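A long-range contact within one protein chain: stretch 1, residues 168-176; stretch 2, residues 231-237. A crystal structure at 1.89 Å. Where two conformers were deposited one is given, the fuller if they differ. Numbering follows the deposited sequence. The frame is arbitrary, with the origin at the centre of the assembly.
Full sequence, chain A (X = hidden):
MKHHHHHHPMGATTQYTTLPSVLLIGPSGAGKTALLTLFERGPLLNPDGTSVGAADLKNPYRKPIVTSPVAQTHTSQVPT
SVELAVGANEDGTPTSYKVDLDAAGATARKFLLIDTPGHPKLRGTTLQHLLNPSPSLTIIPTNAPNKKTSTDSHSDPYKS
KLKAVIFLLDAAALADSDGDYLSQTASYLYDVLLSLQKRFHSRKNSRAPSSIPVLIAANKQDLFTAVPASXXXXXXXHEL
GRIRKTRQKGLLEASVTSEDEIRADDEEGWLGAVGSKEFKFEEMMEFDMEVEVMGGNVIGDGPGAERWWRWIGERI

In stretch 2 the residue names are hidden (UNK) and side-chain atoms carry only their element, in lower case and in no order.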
# COMPACT_ATOMS: atom_id res chain seq x y z
N LEU A 168 1.89 -2.96 3.44
CA LEU A 168 2.63 -4.07 4.05
C LEU A 168 1.67 -5.01 4.78
O LEU A 168 0.78 -4.56 5.49
CB LEU A 168 3.65 -3.54 5.05
CG LEU A 168 4.80 -4.42 5.56
CD1 LEU A 168 5.82 -4.69 4.46
CD2 LEU A 168 5.48 -3.72 6.72
N LEU A 169 1.87 -6.31 4.60
CA LEU A 169 1.09 -7.33 5.31
C LEU A 169 2.01 -8.45 5.80
O LEU A 169 3.12 -8.63 5.27
CB LEU A 169 -0.04 -7.89 4.43
CG LEU A 169 0.37 -8.56 3.09
CD1 LEU A 169 0.73 -10.06 3.29
CD2 LEU A 169 -0.74 -8.42 2.07
N ASP A 170 1.53 -9.20 6.78
CA ASP A 170 2.23 -10.36 7.32
C ASP A 170 1.86 -11.58 6.48
O ASP A 170 0.76 -12.10 6.60
CB ASP A 170 1.81 -10.54 8.79
CG ASP A 170 2.54 -11.66 9.49
OD1 ASP A 170 3.11 -12.54 8.81
OD2 ASP A 170 2.54 -11.68 10.74
N ALA A 171 2.79 -12.05 5.64
CA ALA A 171 2.48 -13.17 4.76
C ALA A 171 2.32 -14.49 5.52
O ALA A 171 1.75 -15.44 4.99
CB ALA A 171 3.53 -13.33 3.63
N ALA A 172 2.84 -14.54 6.75
CA ALA A 172 2.69 -15.73 7.57
C ALA A 172 1.31 -15.79 8.22
O ALA A 172 0.69 -16.85 8.30
CB ALA A 172 3.79 -15.83 8.62
N ALA A 173 0.83 -14.64 8.68
CA ALA A 173 -0.47 -14.56 9.33
C ALA A 173 -1.56 -14.85 8.32
O ALA A 173 -2.61 -15.36 8.67
CB ALA A 173 -0.69 -13.19 9.94
N LEU A 174 -1.29 -14.49 7.07
CA LEU A 174 -2.19 -14.75 5.96
C LEU A 174 -2.48 -16.24 5.80
O LEU A 174 -3.51 -16.63 5.26
CB LEU A 174 -1.56 -14.19 4.68
CG LEU A 174 -2.47 -13.70 3.56
CD1 LEU A 174 -3.47 -12.71 4.10
CD2 LEU A 174 -1.63 -13.06 2.46
N ALA A 175 -1.56 -17.08 6.28
CA ALA A 175 -1.71 -18.52 6.15
C ALA A 175 -2.64 -19.14 7.19
O ALA A 175 -2.82 -20.36 7.21
CB ALA A 175 -0.34 -19.19 6.20
N ASP A 176 -3.25 -18.32 8.05
CA ASP A 176 -4.11 -18.87 9.10
C ASP A 176 -5.38 -19.52 8.55
O ASP A 176 -5.95 -19.05 7.56
CB ASP A 176 -4.42 -17.85 10.22
CG ASP A 176 -5.30 -16.68 9.75
OD1 ASP A 176 -5.72 -16.65 8.58
OD2 ASP A 176 -5.58 -15.78 10.58
N UNK A 231 0.94 -16.57 -4.45
CA UNK A 231 -0.27 -17.02 -3.75
C UNK A 231 -0.93 -15.88 -2.96
O UNK A 231 -2.16 -15.82 -2.86
c UNK A 231 0.06 -18.20 -2.83
c UNK A 231 -1.81 -19.66 -3.59
c UNK A 231 0.19 -20.68 -2.48
c UNK A 231 -0.31 -19.57 -3.40
N UNK A 232 -0.12 -14.98 -2.40
CA UNK A 232 -0.66 -13.78 -1.75
C UNK A 232 -1.49 -13.00 -2.77
O UNK A 232 -2.62 -12.56 -2.50
c UNK A 232 1.22 -13.52 -0.04
c UNK A 232 0.48 -12.86 -1.20
c UNK A 232 -0.08 -11.52 -0.77
N UNK A 233 -0.93 -12.87 -3.97
CA UNK A 233 -1.61 -12.17 -5.06
C UNK A 233 -2.98 -12.79 -5.39
O UNK A 233 -3.98 -12.07 -5.43
c UNK A 233 -1.37 -11.38 -7.51
c UNK A 233 -0.41 -11.35 -8.70
c UNK A 233 -0.82 -10.30 -9.74
n UNK A 233 -1.88 -10.80 -10.66
c UNK A 233 -0.74 -12.13 -6.32
N UNK A 234 -3.03 -14.10 -5.64
CA UNK A 234 -4.29 -14.74 -6.01
C UNK A 234 -5.30 -14.77 -4.86
O UNK A 234 -6.50 -14.58 -5.07
o UNK A 234 -3.53 -17.01 -5.59
c UNK A 234 -4.06 -16.15 -6.57
N UNK A 235 -4.84 -14.97 -3.63
CA UNK A 235 -5.75 -14.98 -2.49
C UNK A 235 -6.36 -13.60 -2.22
O UNK A 235 -7.55 -13.48 -1.90
n UNK A 235 -3.86 -18.89 -0.14
c UNK A 235 -4.82 -16.99 -1.30
n UNK A 235 -2.85 -20.82 0.59
n UNK A 235 -3.30 -19.13 2.08
c UNK A 235 -4.42 -17.55 0.03
c UNK A 235 -3.34 -19.61 0.84
c UNK A 235 -5.05 -15.49 -1.23
N UNK A 236 -5.54 -12.57 -2.36
CA UNK A 236 -6.04 -11.19 -2.22
C UNK A 236 -7.02 -10.85 -3.33
O UNK A 236 -8.06 -10.23 -3.07
c UNK A 236 -4.88 -10.19 -2.22
c UNK A 236 -4.81 -9.68 0.28
c UNK A 236 -4.01 -10.08 -0.95
c UNK A 236 -2.87 -9.10 -1.19
N UNK A 237 -6.70 -11.25 -4.56
CA UNK A 237 -7.56 -10.95 -5.70
C UNK A 237 -8.92 -11.60 -5.55
O UNK A 237 -9.96 -10.99 -5.85
o UNK A 237 -4.36 -10.11 -9.28
c UNK A 237 -6.90 -11.41 -7.01
c UNK A 237 -5.83 -10.42 -7.47
o UNK A 237 -4.99 -12.17 -8.84
c UNK A 237 -5.00 -10.94 -8.61

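Position 231 carries four side-chain carbons, forked at the second, with no heteroatom. That fork after a methylene is leucine: Leu231. Its CA-to-CB bond points sideways, and its nearest side-chain approach to stretch 1 is 7.6 Å, from Leu231 CB to Leu174 CD2, too far for contact. The residue is exposed; its part here is in the backbone, where its O accepts the helical hydrogen bond from N of residue 235 at 2.9 Å.

Position 232 has three side-chain carbons, one bearing the other two, so the branch lies at CB itself and the residue is Val232. It points toward stretch 1 and is buried. Both methyls lie against Leu174 CD2, Val232 CG2 at 3.8 Å and Val232 CG1 at 3.9 Å; Val232 CG2 also lies 4.3 Å from Ala171 CB, and Val232 CG1 4.3 Å from Leu169 CD2. A compact side chain branched at CB presents two methyls to these apolar neighbours. Val232 CA lies 7.3 Å from Ala171 CA.

Position 233 shows four carbons in a row ending in nitrogen, the signature of lysine. Lys233 is out of reach of stretch 1; its long chain, extended through the first three torsions, carries the charged amine still farther from the contact, to position 237.

Position 234 has one carbon and one oxygen: Ser234. It too is out of reach, and such a small polar group is readily accommodated on a partly exposed helix face.

Position 235 has three carbons, a nitrogen, then a carbon carrying two more nitrogens, a guanidinium and therefore Arg235. Its long chain carries that group alongside the 3-10 segment, where Arg235 NH1 lies 4.1 Å from Leu174 O and 4.4 Å from Ala175 CA. Both atoms sit at the guanidinium's edge, near its plane, but no hydrogen bond forms.

Position 236 again has four carbons forked at the second: Leu236. CB points sideways, yet the side chain's end comes nearer, bringing Leu236 CD1 to 4.0 Å from Leu169 CD2. Leucine's extra methylene gives it that reach.

Position 237 has three carbons, the third carrying two oxygens, hence Glu237. Out of reach of stretch 1, its OE2 lies 2.9 Å from Lys233 NZ in a salt bridge across one helical turn.

The contact is thus apolar packing of a helix against a strand end and the turn after it. Asp170 OD1 accepts hydrogen bonds from Ala172 N (2.9 Å) and Ala173 N (3.1 Å), bracing that turn, from which Leu174 points toward the helix. Leu169, Ala171 and Leu174 pack on Val232, and Leu169 also on Leu236; no hydrogen bond crosses. Arg235 adds cover beside Leu174 and Ala175.

Stretch 2, residues 231-237: LVKSRLE
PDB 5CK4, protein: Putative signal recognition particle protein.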